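Local coordinates for protein bifunctional endo-1,4-beta-xylanase A (PDB 2VG9) that hydrolyses internal beta-1,4 linkages of xylan as a family 11 glycoside hydrolase, probably contributing to plant cell-wall breakdown by a rumen fungus, at residues F3-G8 / I23-G28; G30-G35 / F53-G58; V48-F53 / G200-G205; R92-G97 / E111-E116. All coordinates share one frame; numbering follows the deposited sequence.

Interaction 1 of 4, residues F3-G8 / I23-G28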
loop_
_atom_site.group_PDB
_atom_site.type_symbol
_atom_site.label_atom_id
_atom_site.label_comp_id
_atom_site.label_asym_id
_atom_site.label_seq_id
_atom_site.Cartn_x
_atom_site.Cartn_y
_atom_site.Cartn_z
ATOM N N PHE A 3 -4.878 -9.353 -16.092
ATOM C CA PHE A 3 -4.255 -8.155 -16.632
ATOM C C PHE A 3 -2.748 -8.313 -16.510
ATOM O O PHE A 3 -2.261 -8.587 -15.407
ATOM C CB PHE A 3 -4.699 -6.944 -15.834
ATOM C CG PHE A 3 -6.181 -6.713 -15.907
ATOM C CD1 PHE A 3 -6.741 -6.110 -17.037
ATOM C CD2 PHE A 3 -7.020 -7.134 -14.873
ATOM C CE1 PHE A 3 -8.126 -5.934 -17.131
ATOM C CE2 PHE A 3 -8.392 -6.942 -14.954
ATOM C CZ PHE A 3 -8.943 -6.329 -16.081
ATOM N N THR A 4 -2.046 -8.164 -17.641
ATOM C CA THR A 4 -0.622 -8.469 -17.740
ATOM C C THR A 4 0.150 -7.193 -18.023
ATOM O O THR A 4 -0.304 -6.352 -18.804
ATOM C CB THR A 4 -0.336 -9.541 -18.810
ATOM O OG1 THR A 4 -1.006 -10.750 -18.443
ATOM C CG2 THR A 4 1.176 -9.867 -18.895
ATOM N N VAL A 5 1.299 -7.036 -17.373
ATOM C CA VAL A 5 2.145 -5.873 -17.619
ATOM C C VAL A 5 3.589 -6.289 -17.977
ATOM O O VAL A 5 4.045 -7.387 -17.616
ATOM C CB VAL A 5 2.125 -4.848 -16.434
ATOM C CG1 VAL A 5 0.718 -4.225 -16.252
ATOM C CG2 VAL A 5 2.641 -5.512 -15.122
ATOM N N GLY A 6 4.284 -5.406 -18.690
ATOM C CA GLY A 6 5.664 -5.639 -19.088
ATOM C C GLY A 6 5.818 -6.328 -20.429
ATOM O O GLY A 6 6.932 -6.726 -20.805
ATOM N N ASN A 7 4.703 -6.476 -21.142
ATOM C CA ASN A 7 4.670 -7.148 -22.446
ATOM C C ASN A 7 3.944 -6.304 -23.513
ATOM O O ASN A 7 3.237 -6.839 -24.368
ATOM C CB ASN A 7 4.030 -8.541 -22.320
ATOM C CG ASN A 7 4.873 -9.510 -21.482
ATOM O OD1 ASN A 7 6.059 -9.741 -21.771
ATOM N ND2 ASN A 7 4.257 -10.090 -20.428
ATOM N N GLY A 8 4.150 -4.989 -23.462
ATOM C CA GLY A 8 3.445 -4.044 -24.337
ATOM C C GLY A 8 2.776 -2.898 -23.587
ATOM O O GLY A 8 2.933 -1.728 -23.953
ATOM N N ILE A 23 -2.325 -2.490 -11.531
ATOM C CA ILE A 23 -1.045 -3.205 -11.687
ATOM C C ILE A 23 -0.141 -2.328 -12.562
ATOM O O ILE A 23 -0.628 -1.699 -13.519
ATOM C CB ILE A 23 -1.241 -4.632 -12.297
ATOM C CG1 ILE A 23 0.110 -5.350 -12.400
ATOM C CG2 ILE A 23 -2.107 -4.569 -13.651
ATOM C CD1 ILE A 23 0.075 -6.773 -12.766
ATOM N N TRP A 24 1.150 -2.253 -12.216
ATOM C CA TRP A 24 2.093 -1.412 -12.949
ATOM C C TRP A 24 3.484 -2.018 -12.850
ATOM O O TRP A 24 3.812 -2.711 -11.866
ATOM C CB TRP A 24 2.055 0.029 -12.404
ATOM C CG TRP A 24 3.193 0.913 -12.833
ATOM C CD1 TRP A 24 3.214 1.808 -13.871
ATOM C CD2 TRP A 24 4.486 0.986 -12.217
ATOM N NE1 TRP A 24 4.446 2.409 -13.947
ATOM C CE2 TRP A 24 5.238 1.929 -12.933
ATOM C CE3 TRP A 24 5.078 0.328 -11.141
ATOM C CZ2 TRP A 24 6.552 2.243 -12.592
ATOM C CZ3 TRP A 24 6.373 0.630 -10.810
ATOM C CH2 TRP A 24 7.101 1.579 -11.537
ATOM N N THR A 25 4.301 -1.780 -13.874
ATOM C CA THR A 25 5.721 -2.148 -13.808
ATOM C C THR A 25 6.587 -1.135 -14.539
ATOM O O THR A 25 6.129 -0.418 -15.409
ATOM C CB THR A 25 6.007 -3.598 -14.315
ATOM O OG1 THR A 25 7.351 -3.977 -13.945
ATOM C CG2 THR A 25 5.816 -3.688 -15.846
ATOM N N ASN A 26 7.832 -1.020 -14.103
ATOM C CA ASN A 26 8.865 -0.414 -14.903
ATOM C C ASN A 26 9.956 -1.450 -14.979
ATOM O O ASN A 26 10.624 -1.740 -13.970
ATOM C CB ASN A 26 9.408 0.850 -14.254
ATOM C CG ASN A 26 10.466 1.508 -15.100
ATOM O OD1 ASN A 26 10.145 2.236 -16.028
ATOM N ND2 ASN A 26 11.734 1.252 -14.787
ATOM N N GLY A 27 10.080 -2.071 -16.143
ATOM C CA GLY A 27 11.203 -2.945 -16.435
ATOM C C GLY A 27 11.035 -4.401 -16.072
ATOM O O GLY A 27 11.943 -5.194 -16.329
ATOM N N GLY A 28 9.909 -4.757 -15.448
ATOM C CA GLY A 28 9.621 -6.138 -15.108
ATOM C C GLY A 28 8.460 -6.655 -15.942
ATOM O O GLY A 28 8.098 -6.060 -16.953
#
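Strands 3-5 and 23-26 run nearly the same way, at 14° to each other, but their axes come no closer than 7.2 Å. That spacing is too wide for backbone pairing, and each strand finds its hydrogen bonds elsewhere: Phe3 and Val5 with strand 29-34, Trp24 with Leu54 of strand 52-60. Past the strands the chains converge, and the CA atoms of Gly6 and Gly28 lie 5.6 Å apart. Here Gly6 CA offers a CA-H...O contact to Gly28 O at 3.3 Å. A CB on Gly6 would collide with that same oxygen, so the close approach depends on a residue without a side chain. Between the strands, Val5 and Ile23 meet tip to tip. Ile23 CG1 stands anti to the backbone N (chi1 -178°) and the chain stays extended beyond it, which carries CD1 to 3.7 Å from Val5 CG2. The other branch, Ile23 CG2, sits 4.1 Å from Phe3 CB, while the phenyl ring leads off to stack on Tyr21. Thr25 turns OG1 anti to its own N (chi1 -167°), and CG2 consequently takes the crowded position and touches Val5 CG2 at 3.7 Å. The hydroxyl serves the backbone instead: it is hydrogen-bonded to Asn52 O and takes a weak bond from Gly28 N, 3.1 Å from Thr25 OG1. Apolar tips meeting between two separately hydrogen-bonded layers are the mark of a beta sandwich, here the outer end of the two packed sheets in the family 11 beta jelly roll.

Interaction 2 of 4, residues G30-G35 / F53-G58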
loop_
_atom_site.group_PDB
_atom_site.type_symbol
_atom_site.label_atom_id
_atom_site.label_comp_id
_atom_site.label_asym_id
_atom_site.label_seq_id
_atom_site.Cartn_x
_atom_site.Cartn_y
_atom_site.Cartn_z
ATOM N N GLY A 30 4.530 -9.041 -15.120
ATOM C CA GLY A 30 3.673 -9.567 -14.076
ATOM C C GLY A 30 2.221 -9.524 -14.506
ATOM O O GLY A 30 1.898 -9.091 -15.617
ATOM N N SER A 31 1.350 -9.987 -13.620
ATOM C CA SER A 31 -0.050 -10.016 -13.909
ATOM C C SER A 31 -0.847 -9.994 -12.620
ATOM O O SER A 31 -0.317 -10.277 -11.549
ATOM C CB SER A 31 -0.390 -11.241 -14.752
ATOM O OG SER A 31 -0.198 -12.444 -14.036
ATOM N N MET A 32 -2.106 -9.577 -12.743
ATOM C CA MET A 32 -3.065 -9.641 -11.666
ATOM C C MET A 32 -4.263 -10.363 -12.212
ATOM O O MET A 32 -4.711 -10.084 -13.316
ATOM C CB MET A 32 -3.487 -8.237 -11.202
ATOM C CG MET A 32 -4.630 -8.259 -10.153
ATOM S SD MET A 32 -5.263 -6.617 -9.659
ATOM C CE MET A 32 -4.071 -5.655 -10.508
ATOM N N THR A 33 -4.803 -11.264 -11.409
ATOM C CA THR A 33 -6.061 -11.965 -11.733
ATOM C C THR A 33 -7.050 -11.545 -10.679
ATOM O O THR A 33 -6.822 -11.794 -9.501
ATOM C CB THR A 33 -5.834 -13.524 -11.766
ATOM O OG1 THR A 33 -4.854 -13.830 -12.788
ATOM C CG2 THR A 33 -7.095 -14.291 -12.079
ATOM N N LEU A 34 -8.141 -10.903 -11.087
ATOM C CA LEU A 34 -9.215 -10.506 -10.148
ATOM C C LEU A 34 -9.938 -11.697 -9.554
ATOM O O LEU A 34 -10.057 -12.719 -10.207
ATOM C CB LEU A 34 -10.276 -9.640 -10.857
ATOM C CG LEU A 34 -9.835 -8.408 -11.615
ATOM C CD1 LEU A 34 -11.062 -7.662 -12.169
ATOM C CD2 LEU A 34 -8.959 -7.493 -10.739
ATOM N N GLY A 35 -10.419 -11.570 -8.314
ATOM C CA GLY A 35 -11.424 -12.513 -7.761
ATOM C C GLY A 35 -12.629 -11.650 -7.410
ATOM O O GLY A 35 -12.603 -10.457 -7.705
ATOM N N PHE A 53 7.644 -3.332 -9.614
ATOM C CA PHE A 53 6.308 -3.918 -9.839
ATOM C C PHE A 53 5.388 -3.539 -8.696
ATOM O O PHE A 53 5.818 -3.499 -7.522
ATOM C CB PHE A 53 6.391 -5.463 -9.897
ATOM C CG PHE A 53 5.062 -6.159 -10.069
ATOM C CD1 PHE A 53 4.504 -6.322 -11.338
ATOM C CD2 PHE A 53 4.369 -6.665 -8.967
ATOM C CE1 PHE A 53 3.286 -6.976 -11.502
ATOM C CE2 PHE A 53 3.134 -7.318 -9.122
ATOM C CZ PHE A 53 2.603 -7.480 -10.402
ATOM N N LEU A 54 4.109 -3.312 -9.018
ATOM C CA LEU A 54 3.100 -3.167 -7.967
ATOM C C LEU A 54 1.776 -3.767 -8.418
ATOM O O LEU A 54 1.452 -3.726 -9.612
ATOM C CB LEU A 54 2.936 -1.689 -7.574
ATOM C CG LEU A 54 2.341 -0.703 -8.578
ATOM C CD1 LEU A 54 0.784 -0.625 -8.512
ATOM C CD2 LEU A 54 2.977 0.708 -8.380
ATOM N N ALA A 55 1.031 -4.332 -7.461
ATOM C CA ALA A 55 -0.375 -4.765 -7.672
ATOM C C ALA A 55 -1.196 -4.474 -6.419
ATOM O O ALA A 55 -0.832 -4.875 -5.295
ATOM C CB ALA A 55 -0.472 -6.263 -8.047
ATOM N N ARG A 56 -2.309 -3.795 -6.601
ATOM C CA ARG A 56 -3.091 -3.349 -5.454
ATOM C C ARG A 56 -4.559 -3.216 -5.787
ATOM O O ARG A 56 -4.935 -2.898 -6.924
ATOM C CB ARG A 56 -2.566 -2.018 -4.950
ATOM C CG ARG A 56 -2.517 -0.958 -5.988
ATOM C CD ARG A 56 -2.167 0.422 -5.400
ATOM N NE ARG A 56 -0.745 0.543 -5.100
ATOM C CZ ARG A 56 0.074 1.470 -5.583
ATOM N NH1 ARG A 56 -0.353 2.411 -6.421
ATOM N NH2 ARG A 56 1.335 1.444 -5.214
ATOM N N ARG A 57 -5.375 -3.454 -4.777
ATOM C CA ARG A 57 -6.832 -3.307 -4.853
ATOM C C ARG A 57 -7.336 -2.646 -3.590
ATOM O O ARG A 57 -6.851 -2.949 -2.482
ATOM C CB ARG A 57 -7.494 -4.679 -4.993
ATOM C CG ARG A 57 -7.259 -5.314 -6.391
ATOM C CD ARG A 57 -8.376 -6.239 -6.729
ATOM N NE ARG A 57 -9.555 -5.491 -7.157
ATOM C CZ ARG A 57 -10.707 -6.050 -7.515
ATOM N NH1 ARG A 57 -10.848 -7.379 -7.481
ATOM N NH2 ARG A 57 -11.719 -5.281 -7.910
ATOM N N GLY A 58 -8.320 -1.756 -3.718
ATOM C CA GLY A 58 -8.796 -1.042 -2.519
ATOM C C GLY A 58 -10.079 -0.269 -2.695
ATOM O O GLY A 58 -10.737 -0.354 -3.726
HETATM O O HOH W 1 -13.594 -8.142 -8.196
#
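Two sheets of the beta jelly roll lie face to face here, strands 30-34 and 53-58 being inclined by 11° with axes 8.1 Å apart at closest, and side chains fill the gap. Met32 crosses Arg57 obliquely. Its chain is extended as far as SD, which rests 4.0 Å from Arg57 CG; the last torsion is then nearly eclipsed (chi3 -7°), folding CE over toward Ala55 CB. Leu34 meets Arg57 at about a right angle, laying CD2 over one face of the guanidinium, 3.7 Å above its plane and off toward the rim. The buried guanidinium is held by three backbone carbonyls, NE bonded to Ser20 O, NH1 to Thr39 O and NH2 to Phe19 O, an arrangement that fixes its rotation and would partly offset its charge. At the other end Phe53 sets CE1 3.7 Å from Gly30 CA, its ring also stacking on Trp44. A CB on Gly30 would run into the Phe53 ring, so glycine permits the approach. Gly35 O lies in the guanidinium plane, and a water lies between them, 2.6 Å from Gly35 O, and accepts from Arg57 NH1 at 2.9 Å.

Interaction 3 of 4, residues V48-F53 / G200-G205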
loop_
_atom_site.group_PDB
_atom_site.type_symbol
_atom_site.label_atom_id
_atom_site.label_comp_id
_atom_site.label_asym_id
_atom_site.label_seq_id
_atom_site.Cartn_x
_atom_site.Cartn_y
_atom_site.Cartn_z
ATOM N N VAL A 48 15.552 -7.910 -11.979
ATOM C CA VAL A 48 16.478 -7.256 -12.905
ATOM C C VAL A 48 16.825 -5.876 -12.329
ATOM O O VAL A 48 16.059 -5.319 -11.520
ATOM C CB VAL A 48 15.838 -7.102 -14.322
ATOM C CG1 VAL A 48 15.612 -8.480 -14.992
ATOM C CG2 VAL A 48 14.534 -6.272 -14.286
ATOM N N ASN A 49 17.980 -5.319 -12.716
ATOM C CA ASN A 49 18.362 -4.001 -12.275
ATOM C C ASN A 49 17.209 -3.012 -12.439
ATOM O O ASN A 49 16.604 -2.944 -13.504
ATOM C CB ASN A 49 19.590 -3.470 -13.036
ATOM C CG ASN A 49 20.043 -2.113 -12.504
ATOM O OD1 ASN A 49 20.352 -1.980 -11.328
ATOM N ND2 ASN A 49 20.010 -1.087 -13.352
ATOM N N ARG A 50 16.918 -2.257 -11.380
ATOM C CA ARG A 50 15.803 -1.311 -11.335
ATOM C C ARG A 50 14.421 -1.874 -11.695
ATOM O O ARG A 50 13.480 -1.096 -11.950
ATOM C CB ARG A 50 16.114 -0.027 -12.128
ATOM C CG ARG A 50 17.333 0.731 -11.557
ATOM C CD ARG A 50 17.387 2.196 -11.973
ATOM N NE ARG A 50 16.354 3.023 -11.327
ATOM C CZ ARG A 50 16.436 3.564 -10.108
ATOM N NH1 ARG A 50 17.506 3.351 -9.326
ATOM N NH2 ARG A 50 15.429 4.307 -9.656
ATOM N N GLY A 51 14.284 -3.207 -11.690
ATOM C CA GLY A 51 12.962 -3.832 -11.835
ATOM C C GLY A 51 12.022 -3.351 -10.742
ATOM O O GLY A 51 12.379 -3.346 -9.552
ATOM N N ASN A 52 10.811 -2.958 -11.134
ATOM C CA ASN A 52 9.827 -2.402 -10.207
ATOM C C ASN A 52 8.404 -2.840 -10.596
ATOM O O ASN A 52 8.018 -2.760 -11.777
ATOM C CB ASN A 52 9.969 -0.861 -10.147
ATOM C CG ASN A 52 9.347 -0.245 -8.903
ATOM O OD1 ASN A 52 8.871 -0.949 -8.002
ATOM N ND2 ASN A 52 9.369 1.093 -8.836
ATOM N N PHE A 53 7.644 -3.332 -9.614
ATOM C CA PHE A 53 6.308 -3.918 -9.839
ATOM C C PHE A 53 5.388 -3.539 -8.696
ATOM O O PHE A 53 5.818 -3.499 -7.522
ATOM C CB PHE A 53 6.391 -5.463 -9.897
ATOM C CG PHE A 53 5.062 -6.159 -10.069
ATOM C CD1 PHE A 53 4.504 -6.322 -11.338
ATOM C CD2 PHE A 53 4.369 -6.665 -8.967
ATOM C CE1 PHE A 53 3.286 -6.976 -11.502
ATOM C CE2 PHE A 53 3.134 -7.318 -9.122
ATOM C CZ PHE A 53 2.603 -7.480 -10.402
ATOM N N GLY A 200 7.225 -5.000 -5.420
ATOM C CA GLY A 200 8.514 -5.648 -5.524
ATOM C C GLY A 200 9.525 -4.786 -6.264
ATOM O O GLY A 200 9.206 -4.203 -7.314
ATOM N N TRP A 201 10.731 -4.698 -5.702
ATOM C CA TRP A 201 11.850 -3.999 -6.303
ATOM C C TRP A 201 12.962 -5.008 -6.561
ATOM O O TRP A 201 13.422 -5.673 -5.615
ATOM C CB TRP A 201 12.364 -2.926 -5.360
ATOM C CG TRP A 201 13.622 -2.231 -5.838
ATOM C CD1 TRP A 201 14.912 -2.409 -5.371
ATOM C CD2 TRP A 201 13.701 -1.218 -6.842
ATOM N NE1 TRP A 201 15.782 -1.577 -6.046
ATOM C CE2 TRP A 201 15.061 -0.825 -6.940
ATOM C CE3 TRP A 201 12.749 -0.576 -7.647
ATOM C CZ2 TRP A 201 15.490 0.144 -7.843
ATOM C CZ3 TRP A 201 13.177 0.396 -8.537
ATOM C CH2 TRP A 201 14.539 0.751 -8.625
ATOM N N GLN A 202 13.367 -5.152 -7.825
ATOM C CA GLN A 202 14.455 -6.083 -8.194
ATOM C C GLN A 202 14.188 -7.487 -7.600
ATOM O O GLN A 202 15.084 -8.167 -7.106
ATOM C CB GLN A 202 15.843 -5.516 -7.788
ATOM C CG GLN A 202 16.196 -4.213 -8.527
ATOM C CD GLN A 202 17.534 -3.586 -8.127
ATOM O OE1 GLN A 202 18.239 -4.048 -7.197
ATOM N NE2 GLN A 202 17.888 -2.511 -8.811
ATOM N N SER A 203 12.937 -7.914 -7.671
ATOM C CA SER A 203 12.518 -9.209 -7.148
ATOM C C SER A 203 11.475 -9.863 -8.033
ATOM O O SER A 203 10.942 -9.232 -8.960
ATOM C CB SER A 203 11.941 -9.063 -5.715
ATOM O OG SER A 203 10.748 -8.289 -5.734
ATOM N N SER A 204 11.182 -11.122 -7.719
ATOM C CA SER A 204 10.067 -11.868 -8.291
ATOM C C SER A 204 9.291 -12.509 -7.158
ATOM O O SER A 204 9.868 -12.825 -6.115
ATOM C CB SER A 204 10.610 -12.940 -9.244
ATOM O OG SER A 204 11.363 -12.292 -10.268
ATOM N N GLY A 205 7.983 -12.689 -7.330
ATOM C CA GLY A 205 7.213 -13.434 -6.351
ATOM C C GLY A 205 5.748 -13.582 -6.702
ATOM O O GLY A 205 5.355 -13.382 -7.860
#
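Val48 opens a type II beta turn that Gly51 closes, Gly51 N bonding to Val48 O at 2.8 Å. Within the turn Arg50 takes a positive phi, and its CA sits 3.6 Å from Trp201 CH2. The Arg50 side chain bends at chi3 and runs alongside the indole, so that CH2 of Trp201 lies over the centre of the guanidinium, 3.7 Å from Arg50 CZ. With the planes 76° apart, this is a ring corner pressed on a guanidinium face and not a parallel stack. Gly51 O accepts a nearly straight bond from Gln202 N (2.7 Å, 164°), the donor standing above the carbonyl plane. This bond holds the corner at Trp201 and Gln202, where the chain leaves strand 190-200 of one jelly-roll sheet and enters strand 203-216 of the other. Asn52 pairs with Trp201 as an antiparallel non-hydrogen-bonded pair. Its amide meets the edge of the indole, Asn52 CG lying 3.6 Å from Trp201 CE3 with the planes at 80°. An alanine in place of Trp201 would remove the surface that Arg50 and Asn52 both touch and would probably loosen the turn against the corner. Phe53 then forms a hydrogen-bonded pair with Gly200: Phe53 N reaches Gly200 O at 2.9 Å, nearly along the C=O axis, and Gly200 N returns a straighter bond to Phe53 O at 2.9 Å.

Interaction 4 of 4, residues R92-G97 / E111-E116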
loop_
_atom_site.group_PDB
_atom_site.type_symbol
_atom_site.label_atom_id
_atom_site.label_comp_id
_atom_site.label_asym_id
_atom_site.label_seq_id
_atom_site.Cartn_x
_atom_site.Cartn_y
_atom_site.Cartn_z
ATOM N N ARG A 92 7.091 -6.096 -0.411
ATOM C CA ARG A 92 6.291 -5.895 0.768
ATOM C C ARG A 92 4.829 -6.160 0.464
ATOM O O ARG A 92 4.364 -6.004 -0.684
ATOM C CB ARG A 92 6.449 -4.461 1.258
ATOM C CG ARG A 92 5.776 -3.421 0.359
ATOM C CD ARG A 92 6.090 -2.014 0.859
ATOM N NE ARG A 92 7.465 -1.696 0.509
ATOM C CZ ARG A 92 7.996 -0.475 0.481
ATOM N NH1 ARG A 92 7.284 0.604 0.804
ATOM N NH2 ARG A 92 9.264 -0.343 0.139
ATOM N N LEU A 93 4.112 -6.555 1.509
ATOM C CA LEU A 93 2.651 -6.631 1.492
ATOM C C LEU A 93 2.148 -5.636 2.553
ATOM O O LEU A 93 2.489 -5.746 3.754
ATOM C CB LEU A 93 2.206 -8.049 1.850
ATOM C CG LEU A 93 0.718 -8.411 1.882
ATOM C CD1 LEU A 93 0.121 -8.285 0.505
ATOM C CD2 LEU A 93 0.559 -9.856 2.457
ATOM N N CYS A 94 1.346 -4.669 2.108
ATOM C CA CYS A 94 0.976 -3.559 2.970
ATOM C C CYS A 94 -0.390 -2.964 2.661
ATOM O O CYS A 94 -0.885 -3.063 1.543
ATOM C CB CYS A 94 2.056 -2.453 2.902
ATOM S SG CYS A 94 2.257 -1.706 1.263
ATOM N N VAL A 95 -0.994 -2.322 3.652
ATOM C CA VAL A 95 -2.115 -1.412 3.387
ATOM C C VAL A 95 -1.470 -0.167 2.799
ATOM O O VAL A 95 -0.348 0.221 3.207
ATOM C CB VAL A 95 -2.873 -0.989 4.664
ATOM C CG1 VAL A 95 -4.110 -0.135 4.355
ATOM C CG2 VAL A 95 -3.246 -2.183 5.538
ATOM N N TYR A 96 -2.165 0.462 1.846
ATOM C CA TYR A 96 -1.589 1.552 1.076
ATOM C C TYR A 96 -2.622 2.622 0.685
ATOM O O TYR A 96 -3.778 2.303 0.478
ATOM C CB TYR A 96 -0.978 0.968 -0.193
ATOM C CG TYR A 96 -0.451 1.991 -1.167
ATOM C CD1 TYR A 96 0.881 2.435 -1.100
ATOM C CD2 TYR A 96 -1.261 2.496 -2.171
ATOM C CE1 TYR A 96 1.373 3.360 -2.007
ATOM C CE2 TYR A 96 -0.784 3.452 -3.086
ATOM C CZ TYR A 96 0.524 3.881 -2.999
ATOM O OH TYR A 96 0.999 4.816 -3.920
ATOM N N GLY A 97 -2.192 3.878 0.584
ATOM C CA GLY A 97 -3.081 4.910 0.071
ATOM C C GLY A 97 -2.426 6.272 0.164
ATOM O O GLY A 97 -1.205 6.367 0.395
ATOM N N GLU A 111 1.762 9.762 1.131
ATOM C CA GLU A 111 1.593 8.366 0.701
ATOM C C GLU A 111 1.892 7.534 1.956
ATOM O O GLU A 111 2.923 7.731 2.605
ATOM C CB GLU A 111 2.589 8.044 -0.409
ATOM C CG GLU A 111 2.531 6.641 -1.005
ATOM C CD GLU A 111 3.546 6.491 -2.132
ATOM O OE1 GLU A 111 3.210 5.896 -3.173
ATOM O OE2 GLU A 111 4.692 6.994 -1.985
ATOM N N TYR A 112 0.978 6.649 2.338
ATOM C CA TYR A 112 1.107 5.925 3.608
ATOM C C TYR A 112 1.153 4.396 3.366
ATOM O O TYR A 112 0.629 3.888 2.353
ATOM C CB TYR A 112 -0.022 6.326 4.584
ATOM C CG TYR A 112 -1.400 5.785 4.212
ATOM C CD1 TYR A 112 -1.730 4.438 4.479
ATOM C CD2 TYR A 112 -2.369 6.602 3.595
ATOM C CE1 TYR A 112 -2.976 3.903 4.149
ATOM C CE2 TYR A 112 -3.688 6.077 3.270
ATOM C CZ TYR A 112 -3.954 4.715 3.554
ATOM O OH TYR A 112 -5.164 4.120 3.282
ATOM N N TYR A 113 1.835 3.698 4.273
ATOM C CA TYR A 113 2.069 2.262 4.203
ATOM C C TYR A 113 1.842 1.671 5.588
ATOM O O TYR A 113 2.412 2.136 6.592
ATOM C CB TYR A 113 3.514 1.957 3.816
ATOM C CG TYR A 113 3.935 2.492 2.492
ATOM C CD1 TYR A 113 3.963 1.682 1.357
ATOM C CD2 TYR A 113 4.357 3.813 2.378
ATOM C CE1 TYR A 113 4.359 2.207 0.121
ATOM C CE2 TYR A 113 4.740 4.337 1.180
ATOM C CZ TYR A 113 4.748 3.541 0.060
ATOM O OH TYR A 113 5.163 4.127 -1.112
ATOM N N ILE A 114 1.018 0.640 5.657
ATOM C CA ILE A 114 0.955 -0.135 6.880
ATOM C C ILE A 114 1.473 -1.510 6.488
ATOM O O ILE A 114 0.752 -2.305 5.864
ATOM C CB ILE A 114 -0.478 -0.212 7.468
ATOM C CG1 ILE A 114 -0.989 1.203 7.816
ATOM C CG2 ILE A 114 -0.506 -1.094 8.722
ATOM C CD1 ILE A 114 -2.493 1.243 7.995
ATOM N N ILE A 115 2.744 -1.765 6.816
ATOM C CA ILE A 115 3.427 -2.921 6.232
ATOM C C ILE A 115 3.308 -4.121 7.141
ATOM O O ILE A 115 3.845 -4.127 8.251
ATOM C CB ILE A 115 4.911 -2.620 5.895
ATOM C CG1 ILE A 115 5.018 -1.331 5.065
ATOM C CG2 ILE A 115 5.572 -3.822 5.216
ATOM C CD1 ILE A 115 6.454 -0.932 4.669
ATOM N N GLU A 116 2.613 -5.137 6.625
ATOM C CA GLU A 116 2.307 -6.377 7.336
ATOM C C GLU A 116 3.370 -7.457 7.173
ATOM O O GLU A 116 3.591 -8.268 8.077
ATOM C CB GLU A 116 0.954 -6.909 6.843
ATOM C CG GLU A 116 -0.174 -5.965 7.166
ATOM C CD GLU A 116 -0.519 -6.006 8.673
ATOM O OE1 GLU A 116 -1.209 -6.966 9.110
ATOM O OE2 GLU A 116 -0.085 -5.089 9.410
#
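Tyr96 holds CG anti to its backbone N (chi1 174°), and Glu111 is likewise anti and extended, which brings the phenol and the carboxylate together. Tyr96 OH donates at 2.6 Å to Glu111 OE1, which receives it on its anti lone pair, away from the other oxygen. Glu111 OE2 is bonded to Gln158 NE2, so both carboxylate oxygens are gripped, which would tend to favour the charged form. Tyr113, CG beside its own N, receives the edge of Tyr96 on its face, ring centres 5.5 Å apart and planes at 70°. Arg92 NH1 also lies over a face of Tyr113, 3.4 Å from CE1. On the opposite side of the sheet Tyr112 takes the crowded rotamer (chi1 72°) and spreads its ring across Gly97, whose CA is 3.8 Å from the ring centroid in a CH-pi contact. A valine in place of Tyr112 would lose this cover and the hydroxyl's bond to Glu193 O, and would probably loosen the sheet there. In the backbone, Val95 N bonds to Ile114 O and Ile114 N to Val95 O, both at 2.8 Å. This is an antiparallel beta hairpin whose face bearing Tyr96 and Tyr113, with the adjoining Glu111, probably lines the substrate cleft, as in other family 11 xylanases.

How the interactions relate
Interactions 1 and 2 bridge the two sheets side by side, about 11 Å apart, centre to centre, and are stitched together by backbone bonds such as Val5 N to Gly30 O at 2.8 Å. Interaction 3 also lies about 11 Å from interaction 1, centre to centre, and the backbones meet where Asn26 N approaches Asn52 O at 2.9 Å, a probable hydrogen bond. It shares Phe53 with interaction 2, so one residue both faces the opposite sheet and pairs within its own. Strand 52-60 also leads toward the probable cleft: Arg56, salt-bridged to Glu22, packs its CZ 3.3 Å from Tyr96 CE2 in interaction 4. Interactions 3 and 4 do not touch, with centres about 17 Å apart. The cadmium ion lies about 11 Å from the Gln202 side chain.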